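Local coordinates for nudix hydrolase domain-containing protein (Thermotoga maritima, PDB 3E57), which is of unknown function but carries a Nudix domain and probably hydrolyses a nucleoside diphosphate linked to another moiety, at residues Q68-V73 / G104-E109; D79-T84 / E178-E183; H96-L101 / V191-S196. All coordinates share one frame; numbering follows the deposited sequence.

Followed from the N terminus, the chain runs through residues 68-73, 79-84 and 96-101 before any of the three contacts is closed. Residues 104-109 then return to the strand 66-77 and complete contact 1, residues 178-183 pair with the next strand to complete contact 2, and residues 191-196 close contact 3. Each contact therefore crosses the other two, and none is nested. Contact 1 ties the central sheet to the loop leading into helix 115-130, contact 2 adds strand 176-181 to the same sheet, and contact 3 fastens the loop before strand 103-104 to the start of the C-terminal helix. Contact 3 touches both others, through Tyr-72 and through the strand 80-85.

Contact 1: Q68-V73 / G104-E109; sequences QVIPYV and GGHVRE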
ATOM      1  N   GLN B  68     -10.033   7.919 -12.548  1.00 36.34           N
ATOM      2  CA  GLN B  68      -9.360   8.958 -13.299  1.00 35.54           C
ATOM      3  C   GLN B  68      -7.863   8.699 -13.270  1.00 34.48           C
ATOM      4  O   GLN B  68      -7.284   8.561 -12.198  1.00 33.52           O
ATOM      5  CB  GLN B  68      -9.667  10.317 -12.675  1.00 35.54           C
ATOM      6  CG  GLN B  68     -11.167  10.655 -12.666  1.00 36.35           C
ATOM      7  CD  GLN B  68     -11.535  11.669 -11.617  1.00 36.75           C
ATOM      8  OE1 GLN B  68     -10.936  12.738 -11.536  1.00 39.68           O
ATOM      9  NE2 GLN B  68     -12.535  11.345 -10.806  1.00 38.15           N
ATOM     10  N   VAL B  69      -7.241   8.613 -14.441  1.00 33.45           N
ATOM     11  CA  VAL B  69      -5.802   8.364 -14.523  1.00 32.80           C
ATOM     12  C   VAL B  69      -5.019   9.650 -14.265  1.00 32.11           C
ATOM     13  O   VAL B  69      -5.137  10.628 -15.016  1.00 31.60           O
ATOM     14  CB  VAL B  69      -5.424   7.777 -15.877  1.00 32.80           C
ATOM     15  CG1 VAL B  69      -3.910   7.646 -15.998  1.00 32.24           C
ATOM     16  CG2 VAL B  69      -6.120   6.440 -16.059  1.00 32.78           C
ATOM     17  N   ILE B  70      -4.229   9.631 -13.190  1.00 31.59           N
ATOM     18  CA  ILE B  70      -3.492  10.790 -12.711  1.00 31.16           C
ATOM     19  C   ILE B  70      -1.986  10.520 -12.804  1.00 30.72           C
ATOM     20  O   ILE B  70      -1.441   9.780 -11.975  1.00 30.73           O
ATOM     21  CB  ILE B  70      -3.853  11.107 -11.229  1.00 31.50           C
ATOM     22  CG1 ILE B  70      -5.371  11.225 -11.039  1.00 32.19           C
ATOM     23  CG2 ILE B  70      -3.170  12.391 -10.766  1.00 31.40           C
ATOM     24  CD1 ILE B  70      -6.008  12.351 -11.832  1.00 32.53           C
ATOM     25  N   PRO B  71      -1.307  11.095 -13.813  1.00 30.04           N
ATOM     26  CA  PRO B  71       0.147  11.092 -13.750  1.00 29.36           C
ATOM     27  C   PRO B  71       0.594  11.838 -12.494  1.00 28.70           C
ATOM     28  O   PRO B  71       0.017  12.869 -12.168  1.00 28.37           O
ATOM     29  CB  PRO B  71       0.557  11.834 -15.030  1.00 29.74           C
ATOM     30  CG  PRO B  71      -0.658  12.614 -15.436  1.00 30.39           C
ATOM     31  CD  PRO B  71      -1.793  11.738 -15.052  1.00 30.14           C
ATOM     32  N   TYR B  72       1.574  11.293 -11.783  1.00 27.77           N
ATOM     33  CA  TYR B  72       1.982  11.791 -10.467  1.00 27.14           C
ATOM     34  C   TYR B  72       3.506  11.713 -10.386  1.00 27.12           C
ATOM     35  O   TYR B  72       4.081  10.619 -10.321  1.00 26.45           O
ATOM     36  CB  TYR B  72       1.339  10.941  -9.376  1.00 27.56           C
ATOM     37  CG  TYR B  72       1.387  11.550  -7.991  1.00 27.02           C
ATOM     38  CD1 TYR B  72       0.613  12.668  -7.674  1.00 27.74           C
ATOM     39  CD2 TYR B  72       2.175  11.006  -6.992  1.00 27.51           C
ATOM     40  CE1 TYR B  72       0.645  13.230  -6.414  1.00 27.62           C
ATOM     41  CE2 TYR B  72       2.198  11.573  -5.712  1.00 28.06           C
ATOM     42  CZ  TYR B  72       1.428  12.685  -5.439  1.00 27.65           C
ATOM     43  OH  TYR B  72       1.455  13.243  -4.161  1.00 28.87           O
ATOM     44  N   VAL B  73       4.158  12.867 -10.419  1.00 26.09           N
ATOM     45  CA  VAL B  73       5.591  12.923 -10.607  1.00 26.24           C
ATOM     46  C   VAL B  73       6.282  13.483  -9.377  1.00 26.44           C
ATOM     47  O   VAL B  73       5.970  14.584  -8.923  1.00 25.89           O
ATOM     48  CB  VAL B  73       5.956  13.791 -11.830  1.00 26.75           C
ATOM     49  CG1 VAL B  73       7.462  13.739 -12.080  1.00 26.25           C
ATOM     50  CG2 VAL B  73       5.176  13.326 -13.066  1.00 26.33           C
ATOM     51  N   GLY B 104       0.651  16.057  -9.530  1.00 30.83           N
ATOM     52  CA  GLY B 104      -0.284  15.309 -10.339  1.00 31.95           C
ATOM     53  C   GLY B 104      -1.290  16.182 -11.044  1.00 32.42           C
ATOM     54  O   GLY B 104      -1.519  17.326 -10.657  1.00 32.55           O
ATOM     55  N   GLY B 105      -1.888  15.633 -12.092  1.00 33.34           N
ATOM     56  CA  GLY B 105      -3.013  16.280 -12.745  1.00 33.90           C
ATOM     57  C   GLY B 105      -3.738  15.311 -13.641  1.00 34.40           C
ATOM     58  O   GLY B 105      -3.279  14.202 -13.853  1.00 34.71           O
ATOM     59  N   HIS B 106      -4.864  15.745 -14.189  1.00 35.13           N
ATOM     60  CA  HIS B 106      -5.656  14.909 -15.085  1.00 35.53           C
ATOM     61  C   HIS B 106      -5.076  14.914 -16.493  1.00 35.89           C
ATOM     62  O   HIS B 106      -4.383  15.856 -16.886  1.00 36.35           O
ATOM     63  CB  HIS B 106      -7.103  15.391 -15.101  1.00 35.78           C
ATOM     64  CG  HIS B 106      -7.814  15.169 -13.806  1.00 37.18           C
ATOM     65  ND1 HIS B 106      -7.714  16.043 -12.743  1.00 38.38           N
ATOM     66  CD2 HIS B 106      -8.622  14.163 -13.393  1.00 38.10           C
ATOM     67  CE1 HIS B 106      -8.438  15.589 -11.735  1.00 38.52           C
ATOM     68  NE2 HIS B 106      -9.002  14.452 -12.104  1.00 39.05           N
ATOM     69  N   VAL B 107      -5.342  13.851 -17.245  1.00 35.82           N
ATOM     70  CA  VAL B 107      -5.009  13.829 -18.663  1.00 36.01           C
ATOM     71  C   VAL B 107      -6.250  14.301 -19.417  1.00 36.13           C
ATOM     72  O   VAL B 107      -7.341  13.787 -19.192  1.00 35.55           O
ATOM     73  CB  VAL B 107      -4.579  12.422 -19.122  1.00 36.12           C
ATOM     74  CG1 VAL B 107      -4.349  12.387 -20.633  1.00 35.66           C
ATOM     75  CG2 VAL B 107      -3.321  11.983 -18.359  1.00 35.17           C
ATOM     76  N   ARG B 108      -6.072  15.289 -20.290  1.00 36.76           N
ATOM     77  CA  ARG B 108      -7.188  15.898 -21.016  1.00 37.36           C
ATOM     78  C   ARG B 108      -7.300  15.306 -22.408  1.00 37.39           C
ATOM     79  O   ARG B 108      -6.300  14.951 -23.030  1.00 37.29           O
ATOM     80  CB  ARG B 108      -6.992  17.405 -21.140  1.00 37.51           C
ATOM     81  CG  ARG B 108      -6.907  18.144 -19.815  1.00 38.41           C
ATOM     82  CD  ARG B 108      -6.444  19.570 -20.043  1.00 39.12           C
ATOM     83  NE  ARG B 108      -6.199  20.291 -18.797  1.00 40.59           N
ATOM     84  CZ  ARG B 108      -5.470  21.404 -18.695  1.00 42.33           C
ATOM     85  NH1 ARG B 108      -4.885  21.945 -19.761  1.00 42.90           N
ATOM     86  NH2 ARG B 108      -5.310  21.978 -17.506  1.00 43.92           N
ATOM     87  N   GLU B 109      -8.529  15.225 -22.902  1.00 37.66           N
ATOM     88  CA  GLU B 109      -8.805  14.692 -24.245  1.00 37.60           C
ATOM     89  C   GLU B 109      -7.994  15.358 -25.358  1.00 37.30           C
ATOM     90  O   GLU B 109      -7.621  14.700 -26.339  1.00 37.35           O
ATOM     91  CB  GLU B 109     -10.296  14.816 -24.554  1.00 37.59           C
ATOM     92  CG  GLU B 109     -10.734  14.012 -25.764  1.00 38.08           C
ATOM     93  CD  GLU B 109     -12.238  13.949 -25.902  1.00 38.47           C
ATOM     94  OE1 GLU B 109     -12.925  14.845 -25.366  1.00 38.11           O
ATOM     95  OE2 GLU B 109     -12.726  12.998 -26.550  1.00 39.82           O
TER
HETATM   96  O   HOH W   1      -7.125  11.949 -16.203  1.00 35.97           O
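Gln-68 and His-106 meet through a hydrogen bond, NE2 of the partly exposed histidine donating to OE1 of the buried glutamine at 2.6 Å. The amide and imidazole planes lie 19° apart, and the donor sits in the plane of the acceptor carbonyl. The His-106 CB starts away from the strand, but chi1 -68° sets CG beside the backbone N and chi2 83° turns the ring, so that one face receives Ile-70 CD1, offset toward the rim, in a CH-pi contact 3.7 Å from the ring centroid. An alanine in place of His-106 would probably leave Gln-68 OE1 without this donor and open a gap over Ile-70 CD1. Pro-71 CD packs 3.7 Å from Val-107 CG2. A water joins Val-69 O to Val-107 N. Gly-104 pairs with Tyr-72, its CA 3.1 Å from Pro-71 O; a CB there would clash with Tyr-72 CD1. Loop and helix 115-130 are consistent with the Nudix box, and Arg-125 of the helix bonds to His-106 O. The chemistry implies a loop held by one short side-chain bond, a CH-pi contact, a water bridge and close packing at glycine and proline, since the backbone bond, Gly-105 N to Pro-71 O, is weak.

Contact 2: D79-T84 / E178-E183; sequences DRVLIT and ELIKLE
This is an antiparallel strand pairing in the mixed beta-sheet of the Nudix fold, in which strand 176-181 lies against strand 80-85, itself the hairpin partner of the long strand 66-77. The axes of 80-84 and 178-181 come within 4.3 Å and run at 141° to each other, a marked twist. Val-81 with Ile-180 and Ile-83 with Glu-178 are hydrogen-bonded pairs, each linked by two backbone bonds; Arg-80 with Lys-181 and Leu-82 with Leu-179 are non-hydrogen-bonded. Beyond Arg-80, a weak bond from Leu-182 N to Asp-79 O extends the pairing into the turn.

On one face Val-81, Ile-83 and Ile-180 are buried, while Glu-178, on the same face, is partly exposed at the edge. Ile-83 CG1 meets Ile-180 CD1 at 3.7 Å, and Leu-185 and Phe-188 of helix 185-189 pack on Ile-180. Val-81 and Ile-180 lie side by side, each with CG1 in the crowded position between backbone N and carbonyl carbon (chi1 60° and 69°), and these carbons come tightly together, CG1 to CG1 3.4 Å.

The face of Arg-80, Leu-82, Leu-179 and Lys-181 is more open at its arginine end. The Arg-80 side chain, extended from CG to NE, crosses Leu-179 at about a right angle and lies alongside Lys-181, whose CG sits 3.8 Å above the centre of the guanidinium. Their charged ends, NH2 and NZ, stand 4.7 Å apart and would probably repel mildly. Arg-80 NH1 donates to Leu-179 O at 2.8 Å, with the oxygen in the guanidinium plane but the nitrogen well above the plane of the carbonyl.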
ATOM      1  N   ASP B  79      20.596  14.834  -5.301  1.00 35.25           N
ATOM      2  CA  ASP B  79      20.218  13.888  -4.255  1.00 35.22           C
ATOM      3  C   ASP B  79      19.151  14.480  -3.343  1.00 34.81           C
ATOM      4  O   ASP B  79      18.968  14.020  -2.221  1.00 35.07           O
ATOM      5  CB  ASP B  79      21.452  13.436  -3.463  1.00 36.32           C
ATOM      6  CG  ASP B  79      22.121  12.195  -4.075  1.00 39.08           C
ATOM      7  OD1 ASP B  79      21.418  11.377  -4.726  1.00 42.09           O
ATOM      8  OD2 ASP B  79      23.349  12.031  -3.899  1.00 44.54           O
ATOM      9  N   ARG B  80      18.431  15.478  -3.855  1.00 33.89           N
ATOM     10  CA  ARG B  80      17.360  16.138  -3.112  1.00 33.60           C
ATOM     11  C   ARG B  80      16.036  15.918  -3.808  1.00 32.31           C
ATOM     12  O   ARG B  80      15.989  15.764  -5.028  1.00 31.68           O
ATOM     13  CB  ARG B  80      17.643  17.633  -2.980  1.00 33.79           C
ATOM     14  CG  ARG B  80      18.823  17.936  -2.095  1.00 35.02           C
ATOM     15  CD  ARG B  80      19.058  19.430  -1.967  1.00 36.26           C
ATOM     16  NE  ARG B  80      20.084  19.718  -0.960  1.00 38.64           N
ATOM     17  CZ  ARG B  80      19.865  20.237   0.255  1.00 40.87           C
ATOM     18  NH1 ARG B  80      18.642  20.567   0.664  1.00 41.95           N
ATOM     19  NH2 ARG B  80      20.892  20.445   1.069  1.00 41.10           N
ATOM     20  N   VAL B  81      14.962  15.901  -3.021  1.00 31.28           N
ATOM     21  CA  VAL B  81      13.618  15.685  -3.535  1.00 30.31           C
ATOM     22  C   VAL B  81      12.774  16.926  -3.268  1.00 28.97           C
ATOM     23  O   VAL B  81      12.927  17.572  -2.227  1.00 27.88           O
ATOM     24  CB  VAL B  81      12.947  14.434  -2.896  1.00 30.63           C
ATOM     25  CG1 VAL B  81      12.827  14.577  -1.389  1.00 31.05           C
ATOM     26  CG2 VAL B  81      11.585  14.185  -3.530  1.00 31.71           C
ATOM     27  N   LEU B  82      11.887  17.242  -4.206  1.00 27.90           N
ATOM     28  CA  LEU B  82      11.036  18.419  -4.104  1.00 28.14           C
ATOM     29  C   LEU B  82       9.811  18.154  -3.214  1.00 27.46           C
ATOM     30  O   LEU B  82       9.039  17.243  -3.473  1.00 25.12           O
ATOM     31  CB  LEU B  82      10.578  18.857  -5.491  1.00 27.99           C
ATOM     32  CG  LEU B  82       9.657  20.077  -5.570  1.00 28.00           C
ATOM     33  CD1 LEU B  82      10.393  21.341  -5.168  1.00 28.05           C
ATOM     34  CD2 LEU B  82       9.059  20.204  -6.966  1.00 27.99           C
ATOM     35  N   ILE B  83       9.669  18.973  -2.182  1.00 27.73           N
ATOM     36  CA  ILE B  83       8.506  18.982  -1.304  1.00 28.63           C
ATOM     37  C   ILE B  83       7.811  20.316  -1.521  1.00 29.08           C
ATOM     38  O   ILE B  83       8.478  21.344  -1.603  1.00 28.46           O
ATOM     39  CB  ILE B  83       8.946  18.889   0.168  1.00 28.39           C
ATOM     40  CG1 ILE B  83       9.609  17.536   0.443  1.00 30.44           C
ATOM     41  CG2 ILE B  83       7.768  19.093   1.100  1.00 29.25           C
ATOM     42  CD1 ILE B  83       8.664  16.383   0.495  1.00 31.52           C
ATOM     43  N   THR B  84       6.490  20.306  -1.635  1.00 29.55           N
ATOM     44  CA  THR B  84       5.747  21.542  -1.801  1.00 31.30           C
ATOM     45  C   THR B  84       4.692  21.655  -0.713  1.00 31.87           C
ATOM     46  O   THR B  84       4.335  20.666  -0.072  1.00 30.79           O
ATOM     47  CB  THR B  84       5.061  21.625  -3.177  1.00 31.20           C
ATOM     48  OG1 THR B  84       4.203  20.493  -3.336  1.00 33.44           O
ATOM     49  CG2 THR B  84       6.095  21.650  -4.312  1.00 30.89           C
ATOM     50  N   GLU B 178      10.587  23.225  -1.175  1.00 37.45           N
ATOM     51  CA  GLU B 178      11.821  22.941  -0.478  1.00 37.17           C
ATOM     52  C   GLU B 178      12.434  21.779  -1.219  1.00 35.95           C
ATOM     53  O   GLU B 178      11.711  20.891  -1.651  1.00 34.70           O
ATOM     54  CB  GLU B 178      11.540  22.481   0.953  1.00 37.13           C
ATOM     55  CG  GLU B 178      11.631  23.533   2.027  1.00 38.74           C
ATOM     56  CD  GLU B 178      11.406  22.933   3.404  1.00 38.43           C
ATOM     57  OE1 GLU B 178      10.235  22.787   3.803  1.00 38.54           O
ATOM     58  OE2 GLU B 178      12.404  22.590   4.076  1.00 42.00           O
ATOM     59  N   LEU B 179      13.752  21.776  -1.358  1.00 35.48           N
ATOM     60  CA  LEU B 179      14.460  20.587  -1.820  1.00 35.66           C
ATOM     61  C   LEU B 179      15.074  19.981  -0.568  1.00 35.54           C
ATOM     62  O   LEU B 179      15.856  20.636   0.107  1.00 35.61           O
ATOM     63  CB  LEU B 179      15.542  20.931  -2.850  1.00 35.54           C
ATOM     64  CG  LEU B 179      15.042  21.245  -4.262  1.00 35.05           C
ATOM     65  CD1 LEU B 179      16.117  21.956  -5.070  1.00 34.53           C
ATOM     66  CD2 LEU B 179      14.603  19.989  -4.981  1.00 34.33           C
ATOM     67  N   ILE B 180      14.682  18.760  -0.220  1.00 34.99           N
ATOM     68  CA  ILE B 180      15.221  18.136   0.978  1.00 35.24           C
ATOM     69  C   ILE B 180      16.105  16.964   0.614  1.00 35.18           C
ATOM     70  O   ILE B 180      15.874  16.285  -0.381  1.00 35.31           O
ATOM     71  CB  ILE B 180      14.106  17.685   1.959  1.00 35.05           C
ATOM     72  CG1 ILE B 180      13.306  16.511   1.395  1.00 35.39           C
ATOM     73  CG2 ILE B 180      13.178  18.869   2.295  1.00 34.74           C
ATOM     74  CD1 ILE B 180      12.309  15.946   2.385  1.00 35.21           C
ATOM     75  N   LYS B 181      17.120  16.731   1.430  1.00 35.50           N
ATOM     76  CA  LYS B 181      17.974  15.567   1.270  1.00 35.61           C
ATOM     77  C   LYS B 181      17.145  14.310   1.511  1.00 35.32           C
ATOM     78  O   LYS B 181      16.204  14.313   2.314  1.00 34.59           O
ATOM     79  CB  LYS B 181      19.158  15.647   2.238  1.00 35.56           C
ATOM     80  CG  LYS B 181      20.147  16.739   1.846  1.00 37.49           C
ATOM     81  CD  LYS B 181      21.353  16.824   2.763  1.00 37.93           C
ATOM     82  CE  LYS B 181      21.043  17.598   4.044  1.00 40.03           C
ATOM     83  NZ  LYS B 181      22.310  17.964   4.765  1.00 40.56           N
ATOM     84  N   LEU B 182      17.483  13.240   0.802  1.00 35.11           N
ATOM     85  CA  LEU B 182      16.748  11.988   0.908  1.00 34.82           C
ATOM     86  C   LEU B 182      16.765  11.456   2.341  1.00 34.21           C
ATOM     87  O   LEU B 182      15.782  10.875   2.786  1.00 33.63           O
ATOM     88  CB  LEU B 182      17.319  10.940  -0.057  1.00 35.46           C
ATOM     89  CG  LEU B 182      16.354   9.998  -0.771  1.00 36.04           C
ATOM     90  CD1 LEU B 182      15.224  10.737  -1.468  1.00 37.20           C
ATOM     91  CD2 LEU B 182      17.138   9.173  -1.791  1.00 36.63           C
ATOM     92  N   GLU B 183      17.858  11.678   3.073  1.00 33.41           N
ATOM     93  CA  GLU B 183      17.930  11.229   4.480  1.00 33.25           C
ATOM     94  C   GLU B 183      17.055  12.063   5.434  1.00 32.66           C
ATOM     95  O   GLU B 183      16.969  11.753   6.637  1.00 32.63           O
ATOM     96  CB  GLU B 183      19.379  11.161   4.986  1.00 33.90           C
ATOM     97  CG  GLU B 183      20.050  12.497   5.291  1.00 34.85           C
ATOM     98  CD  GLU B 183      20.984  12.971   4.193  1.00 37.16           C
ATOM     99  OE1 GLU B 183      20.822  12.543   3.024  1.00 38.97           O
ATOM    100  OE2 GLU B 183      21.879  13.786   4.511  1.00 37.14           O
TER

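Contact 3: H96-L101 / V191-S196; sequences HNLYSL and VMEGWS
Leu-101 and Ser-196 form the tight end of this contact: the backbone N-H of Leu-101 points almost straight at Ser-196 OG, 2.9 Å away with an angle of 170° at the hydrogen. The serine reaches it with OG anti to its own carbonyl carbon (chi1 -70°), and Ser-100 CB lies 3.6 Å from the same oxygen. Ser-196 OG is also hydrogen-bonded to Tyr-72 OH, so that one buried hydroxyl joins the helix start, the loop and strand 66-77. Next to it the Met-192 side chain, bent at its last torsion, lies against the loop backbone. Its CG touches Tyr-99 O at 3.1 Å, while SD lies 4.1 Å from Leu-101 CB. In the middle of the contact a water joins the backbones, donating to Tyr-99 O and accepting from Glu-193 N, each at 2.8 Å.

Toward the other end the packing gives way to looser contacts. Val-191 CG2 meets the edge of the Tyr-99 ring, in its plane, at 3.8 Å from CD2, the two side chains lying side by side and pointing the same way. Leu-98, an exposed residue, crosses Glu-193 at about a right angle; its CD1 lies 3.7 Å from Glu-193 OE1, an apolar methyl beside a carboxylate oxygen with no bond between them, and its CD2 rests on Val-191 O. The contrast is between a direct, nearly linear bond among buried residues and a water-mediated link between partly exposed Tyr-99 and exposed Glu-193.

In the fold, the contact sits between sheet and helices. Ser-100 OG bonds to Thr-84 OG1 of strand 80-85, and Tyr-99 stacks edge-to-face with Phe-188 of helix 185-189. Leu-101 touches Val-81 and Ile-83 of strand 80-85, and Ser-199 and Ala-200 of helix 194-206.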
ATOM      1  N   HIS B  96      -5.487  23.557   7.151  1.00 30.74           N
ATOM      2  CA  HIS B  96      -4.106  23.120   7.400  1.00 29.91           C
ATOM      3  C   HIS B  96      -3.432  22.702   6.115  1.00 30.19           C
ATOM      4  O   HIS B  96      -4.049  22.065   5.255  1.00 30.76           O
ATOM      5  CB  HIS B  96      -4.072  21.968   8.404  1.00 29.67           C
ATOM      6  CG  HIS B  96      -4.756  22.287   9.693  1.00 29.08           C
ATOM      7  ND1 HIS B  96      -4.171  23.053  10.679  1.00 26.53           N
ATOM      8  CD2 HIS B  96      -5.990  21.965  10.147  1.00 28.16           C
ATOM      9  CE1 HIS B  96      -5.013  23.180  11.688  1.00 28.13           C
ATOM     10  NE2 HIS B  96      -6.125  22.536  11.387  1.00 27.67           N
ATOM     11  N   ASN B  97      -2.156  23.048   5.997  1.00 29.96           N
ATOM     12  CA  ASN B  97      -1.389  22.768   4.799  1.00 29.95           C
ATOM     13  C   ASN B  97      -0.315  21.745   5.104  1.00 29.20           C
ATOM     14  O   ASN B  97       0.623  22.015   5.855  1.00 29.32           O
ATOM     15  CB  ASN B  97      -0.799  24.053   4.239  1.00 30.56           C
ATOM     16  CG  ASN B  97      -1.877  25.030   3.774  1.00 33.08           C
ATOM     17  OD1 ASN B  97      -1.916  26.184   4.211  1.00 36.76           O
ATOM     18  ND2 ASN B  97      -2.769  24.559   2.905  1.00 33.66           N
ATOM     19  N   LEU B  98      -0.508  20.550   4.559  1.00 28.27           N
ATOM     20  CA  LEU B  98       0.446  19.469   4.689  1.00 27.74           C
ATOM     21  C   LEU B  98       1.556  19.686   3.683  1.00 26.64           C
ATOM     22  O   LEU B  98       1.357  20.334   2.653  1.00 26.39           O
ATOM     23  CB  LEU B  98      -0.208  18.125   4.385  1.00 27.67           C
ATOM     24  CG  LEU B  98      -1.291  17.562   5.309  1.00 28.57           C
ATOM     25  CD1 LEU B  98      -2.329  16.844   4.459  1.00 30.19           C
ATOM     26  CD2 LEU B  98      -0.718  16.621   6.327  1.00 28.99           C
ATOM     27  N   TYR B  99       2.723  19.138   3.981  1.00 25.70           N
ATOM     28  CA  TYR B  99       3.752  18.992   2.964  1.00 25.25           C
ATOM     29  C   TYR B  99       3.274  17.930   1.964  1.00 25.80           C
ATOM     30  O   TYR B  99       2.630  16.943   2.337  1.00 24.59           O
ATOM     31  CB  TYR B  99       5.061  18.549   3.582  1.00 24.60           C
ATOM     32  CG  TYR B  99       5.698  19.532   4.553  1.00 22.64           C
ATOM     33  CD1 TYR B  99       6.208  20.746   4.120  1.00 23.80           C
ATOM     34  CD2 TYR B  99       5.835  19.207   5.888  1.00 23.84           C
ATOM     35  CE1 TYR B  99       6.828  21.635   5.023  1.00 23.68           C
ATOM     36  CE2 TYR B  99       6.437  20.066   6.787  1.00 23.58           C
ATOM     37  CZ  TYR B  99       6.938  21.281   6.353  1.00 23.12           C
ATOM     38  OH  TYR B  99       7.537  22.127   7.283  1.00 22.89           O
ATOM     39  N   SER B 100       3.570  18.140   0.693  1.00 26.37           N
ATOM     40  CA  SER B 100       3.203  17.160  -0.323  1.00 27.49           C
ATOM     41  C   SER B 100       4.411  16.770  -1.172  1.00 27.55           C
ATOM     42  O   SER B 100       5.376  17.530  -1.304  1.00 27.25           O
ATOM     43  CB  SER B 100       2.065  17.702  -1.178  1.00 28.08           C
ATOM     44  OG  SER B 100       2.510  18.798  -1.931  1.00 32.65           O
ATOM     45  N   LEU B 101       4.337  15.564  -1.721  1.00 27.48           N
ATOM     46  CA  LEU B 101       5.403  14.948  -2.485  1.00 28.00           C
ATOM     47  C   LEU B 101       4.722  14.374  -3.715  1.00 28.87           C
ATOM     48  O   LEU B 101       3.947  13.400  -3.618  1.00 29.95           O
ATOM     49  CB  LEU B 101       6.051  13.803  -1.711  1.00 27.92           C
ATOM     50  CG  LEU B 101       7.154  13.050  -2.447  1.00 28.00           C
ATOM     51  CD1 LEU B 101       8.400  13.947  -2.556  1.00 29.55           C
ATOM     52  CD2 LEU B 101       7.500  11.720  -1.804  1.00 28.14           C
ATOM     53  N   VAL B 191       4.721  13.138   8.505  1.00 23.71           N
ATOM     54  CA  VAL B 191       3.662  14.154   8.635  1.00 23.34           C
ATOM     55  C   VAL B 191       2.833  14.332   7.363  1.00 22.77           C
ATOM     56  O   VAL B 191       1.952  15.184   7.286  1.00 21.88           O
ATOM     57  CB  VAL B 191       4.246  15.513   9.056  1.00 23.32           C
ATOM     58  CG1 VAL B 191       4.950  15.369  10.405  1.00 23.45           C
ATOM     59  CG2 VAL B 191       5.208  16.059   8.006  1.00 23.79           C
ATOM     60  N   MET B 192       3.119  13.538   6.354  1.00 22.28           N
ATOM     61  CA  MET B 192       2.393  13.645   5.103  1.00 23.53           C
ATOM     62  C   MET B 192       1.261  12.630   5.126  1.00 22.15           C
ATOM     63  O   MET B 192       1.181  11.796   6.038  1.00 22.16           O
ATOM     64  CB  MET B 192       3.339  13.438   3.920  1.00 23.49           C
ATOM     65  CG  MET B 192       4.289  14.644   3.703  1.00 24.46           C
ATOM     66  SD  MET B 192       5.286  14.624   2.185  1.00 30.39           S
ATOM     67  CE  MET B 192       5.771  12.974   2.323  1.00 16.36           C
ATOM     68  N   GLU B 193       0.370  12.724   4.146  1.00 22.46           N
ATOM     69  CA  GLU B 193      -0.800  11.857   4.061  1.00 23.73           C
ATOM     70  C   GLU B 193      -1.032  11.425   2.618  1.00 22.77           C
ATOM     71  O   GLU B 193      -0.376  11.902   1.708  1.00 22.08           O
ATOM     72  CB  GLU B 193      -2.048  12.583   4.602  1.00 23.91           C
ATOM     73  CG  GLU B 193      -1.992  12.934   6.082  1.00 26.78           C
ATOM     74  CD  GLU B 193      -3.217  13.699   6.568  1.00 28.83           C
ATOM     75  OE1 GLU B 193      -4.154  13.921   5.761  1.00 34.52           O
ATOM     76  OE2 GLU B 193      -3.236  14.096   7.762  1.00 35.14           O
ATOM     77  N   GLY B 194      -1.955  10.490   2.422  1.00 22.84           N
ATOM     78  CA  GLY B 194      -2.401  10.130   1.077  1.00 22.57           C
ATOM     79  C   GLY B 194      -1.293   9.618   0.177  1.00 21.99           C
ATOM     80  O   GLY B 194      -0.446   8.823   0.607  1.00 21.91           O
ATOM     81  N   TRP B 195      -1.342  10.043  -1.085  1.00 21.48           N
ATOM     82  CA  TRP B 195      -0.382   9.620  -2.100  1.00 21.84           C
ATOM     83  C   TRP B 195       1.011  10.128  -1.777  1.00 21.06           C
ATOM     84  O   TRP B 195       1.985   9.470  -2.110  1.00 22.08           O
ATOM     85  CB  TRP B 195      -0.799  10.118  -3.481  1.00 21.70           C
ATOM     86  CG  TRP B 195      -1.970   9.414  -4.084  1.00 21.61           C
ATOM     87  CD1 TRP B 195      -2.836   8.570  -3.469  1.00 22.56           C
ATOM     88  CD2 TRP B 195      -2.397   9.506  -5.447  1.00 20.87           C
ATOM     89  NE1 TRP B 195      -3.786   8.124  -4.367  1.00 22.40           N
ATOM     90  CE2 TRP B 195      -3.535   8.690  -5.587  1.00 20.63           C
ATOM     91  CE3 TRP B 195      -1.937  10.220  -6.555  1.00 22.30           C
ATOM     92  CZ2 TRP B 195      -4.208   8.544  -6.802  1.00 21.63           C
ATOM     93  CZ3 TRP B 195      -2.617  10.083  -7.771  1.00 22.26           C
ATOM     94  CH2 TRP B 195      -3.741   9.250  -7.874  1.00 22.18           C
ATOM     95  N   SER B 196       1.116  11.280  -1.117  1.00 20.88           N
ATOM     96  CA  SER B 196       2.428  11.798  -0.707  1.00 21.17           C
ATOM     97  C   SER B 196       3.137  10.827   0.236  1.00 20.60           C
ATOM     98  O   SER B 196       4.318  10.519   0.071  1.00 19.64           O
ATOM     99  CB  SER B 196       2.285  13.187  -0.070  1.00 21.30           C
ATOM    100  OG  SER B 196       1.936  14.149  -1.066  1.00 24.00           O
TER
HETATM  101  O   HOH W   2       0.745  14.926   2.435  1.00 21.15           O